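Local coordinates for protein KLLA0E08119p (Kluyveromyces lactis, PDB 3VA7) that probably carboxylates urea in a biotin-dependent, ATP-driven reaction, as the urea carboxylase part of a longer enzyme that also hydrolyses the urea-1-carboxylate formed, at residues Gly552-Thr557 with Leu577-Val582. Numbering follows the deposited sequence.
Sequences GTVSCT and LSVGKV
Strands 553-557 and 577-582 run antiparallel at 161°, T557 and S578 forming a hydrogen-bonded pair in which T557 N donates to S578 O (2.8 Å) and S578 N to T557 O (2.9 Å). They are neighbours in an antiparallel sheet of the carboxyltransferase domain, and illustrate how one strand pair can present an apolar and a polar face. G580 N extends the ladder by donating to S555 O (3.0 Å). Between these bonds C556 and V579 face each other as a non-hydrogen-bonded pair. On the apolar face, V554 CG1 sits between two valine branches, 3.6 Å from V579 CG2 and 3.8 Å from V582 CG2. C556 SG, anti to its own carbonyl carbon (chi1 -44°), lies alongside V579 CB at 3.9 Å. This face meets a second sheet: V554 touches A588, C556 touches V549, and L577 reaches I547 and L590, joining the two layers through a shared hydrophobic interior. S578 and T557 occupy the other, partly exposed face, where the contact is made by carbon, with T557 CG2 3.8 Å from S578 CB.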
ATOM      1  N   GLY A 552      -8.869 -19.605  17.264  1.00 38.21           N
ATOM      2  CA  GLY A 552      -9.821 -20.672  16.904  1.00 38.85           C
ATOM      3  C   GLY A 552      -9.197 -22.058  16.984  1.00 39.56           C
ATOM      4  O   GLY A 552      -7.972 -22.210  17.141  1.00 38.87           O
ATOM      5  N   THR A 553     -10.042 -23.083  16.911  1.00 40.58           N
ATOM      6  CA  THR A 553      -9.535 -24.456  16.784  1.00 41.63           C
ATOM      7  C   THR A 553      -9.122 -24.719  15.334  1.00 40.67           C
ATOM      8  O   THR A 553      -9.920 -24.590  14.387  1.00 40.01           O
ATOM      9  CB  THR A 553     -10.560 -25.513  17.295  1.00 42.74           C
ATOM     10  OG1 THR A 553     -11.194 -25.010  18.477  1.00 45.53           O
ATOM     11  CG2 THR A 553      -9.859 -26.834  17.664  1.00 42.76           C
ATOM     12  N   VAL A 554      -7.846 -25.039  15.179  1.00 40.13           N
ATOM     13  CA  VAL A 554      -7.290 -25.356  13.887  1.00 40.08           C
ATOM     14  C   VAL A 554      -6.306 -26.471  14.117  1.00 40.69           C
ATOM     15  O   VAL A 554      -5.450 -26.380  15.020  1.00 39.84           O
ATOM     16  CB  VAL A 554      -6.367 -24.263  13.353  1.00 39.60           C
ATOM     17  CG1 VAL A 554      -6.691 -23.942  11.932  1.00 39.42           C
ATOM     18  CG2 VAL A 554      -6.371 -23.091  14.226  1.00 37.91           C
ATOM     19  N   SER A 555      -6.346 -27.482  13.260  1.00 41.68           N
ATOM     20  CA  SER A 555      -5.283 -28.477  13.336  1.00 43.03           C
ATOM     21  C   SER A 555      -3.956 -27.891  12.827  1.00 42.92           C
ATOM     22  O   SER A 555      -3.919 -27.216  11.797  1.00 42.82           O
ATOM     23  CB  SER A 555      -5.698 -29.760  12.615  1.00 43.56           C
ATOM     24  OG  SER A 555      -5.201 -29.827  11.302  1.00 46.65           O
ATOM     25  N   CYS A 556      -2.885 -28.121  13.572  1.00 43.21           N
ATOM     26  CA  CYS A 556      -1.594 -27.588  13.226  1.00 44.30           C
ATOM     27  C   CYS A 556      -0.509 -28.651  13.238  1.00 44.72           C
ATOM     28  O   CYS A 556      -0.323 -29.394  14.192  1.00 44.21           O
ATOM     29  CB  CYS A 556      -1.169 -26.411  14.144  1.00 45.07           C
ATOM     30  SG  CYS A 556      -2.416 -25.124  14.560  1.00 47.14           S
ATOM     31  N   THR A 557       0.259 -28.621  12.167  1.00 46.20           N
ATOM     32  CA  THR A 557       1.231 -29.616  11.791  1.00 47.53           C
ATOM     33  C   THR A 557       2.639 -29.065  11.872  1.00 48.24           C
ATOM     34  O   THR A 557       2.890 -27.980  11.371  1.00 48.92           O
ATOM     35  CB  THR A 557       0.963 -29.922  10.312  1.00 47.88           C
ATOM     36  OG1 THR A 557       0.114 -31.058  10.237  1.00 47.86           O
ATOM     37  CG2 THR A 557       2.288 -30.093   9.434  1.00 48.16           C
ATOM     38  N   LEU A 577       5.765 -25.947   9.021  1.00 52.99           N
ATOM     39  CA  LEU A 577       4.598 -25.648   9.856  1.00 53.11           C
ATOM     40  C   LEU A 577       3.436 -25.494   8.937  1.00 51.94           C
ATOM     41  O   LEU A 577       3.552 -24.881   7.901  1.00 53.43           O
ATOM     42  CB  LEU A 577       4.812 -24.360  10.670  1.00 53.58           C
ATOM     43  CG  LEU A 577       3.659 -23.733  11.485  1.00 56.19           C
ATOM     44  CD1 LEU A 577       3.140 -24.640  12.589  1.00 56.44           C
ATOM     45  CD2 LEU A 577       4.097 -22.385  12.092  1.00 56.86           C
ATOM     46  N   SER A 578       2.311 -26.068   9.292  1.00 50.84           N
ATOM     47  CA  SER A 578       1.132 -25.927   8.466  1.00 49.33           C
ATOM     48  C   SER A 578      -0.105 -25.803   9.355  1.00 48.51           C
ATOM     49  O   SER A 578      -0.315 -26.619  10.258  1.00 48.51           O
ATOM     50  CB  SER A 578       1.027 -27.122   7.509  1.00 49.22           C
ATOM     51  OG  SER A 578      -0.327 -27.472   7.246  1.00 49.66           O
ATOM     52  N   VAL A 579      -0.907 -24.770   9.124  1.00 47.41           N
ATOM     53  CA  VAL A 579      -2.146 -24.649   9.866  1.00 46.31           C
ATOM     54  C   VAL A 579      -3.357 -24.682   8.966  1.00 46.23           C
ATOM     55  O   VAL A 579      -3.433 -23.981   7.993  1.00 46.19           O
ATOM     56  CB  VAL A 579      -2.138 -23.537  11.013  1.00 46.66           C
ATOM     57  CG1 VAL A 579      -0.847 -22.705  11.057  1.00 43.30           C
ATOM     58  CG2 VAL A 579      -3.410 -22.725  11.035  1.00 46.03           C
ATOM     59  N   GLY A 580      -4.285 -25.571   9.302  1.00 46.98           N
ATOM     60  CA  GLY A 580      -5.335 -25.985   8.409  1.00 47.02           C
ATOM     61  C   GLY A 580      -6.561 -25.166   8.558  1.00 47.49           C
ATOM     62  O   GLY A 580      -6.480 -23.978   8.598  1.00 48.82           O
ATOM     63  N   LYS A 581      -7.705 -25.816   8.657  1.00 48.06           N
ATOM     64  CA  LYS A 581      -8.985 -25.145   8.616  1.00 48.09           C
ATOM     65  C   LYS A 581      -9.348 -24.793  10.042  1.00 47.33           C
ATOM     66  O   LYS A 581      -8.994 -25.518  10.978  1.00 48.18           O
ATOM     67  CB  LYS A 581      -9.999 -26.098   8.005  1.00 48.61           C
ATOM     68  CG  LYS A 581     -11.348 -25.511   7.633  1.00 53.33           C
ATOM     69  CD  LYS A 581     -12.180 -26.579   6.849  1.00 59.37           C
ATOM     70  CE  LYS A 581     -13.598 -26.054   6.444  1.00 62.66           C
ATOM     71  NZ  LYS A 581     -14.623 -26.285   7.543  1.00 61.90           N
ATOM     72  N   VAL A 582     -10.008 -23.660  10.222  1.00 45.96           N
ATOM     73  CA  VAL A 582     -10.496 -23.273  11.523  1.00 44.61           C
ATOM     74  C   VAL A 582     -11.892 -23.908  11.753  1.00 44.33           C
ATOM     75  O   VAL A 582     -12.868 -23.546  11.093  1.00 43.74           O
ATOM     76  CB  VAL A 582     -10.504 -21.721  11.721  1.00 44.90           C
ATOM     77  CG1 VAL A 582     -10.833 -21.342  13.179  1.00 43.08           C
ATOM     78  CG2 VAL A 582      -9.165 -21.086  11.298  1.00 43.68           C
TER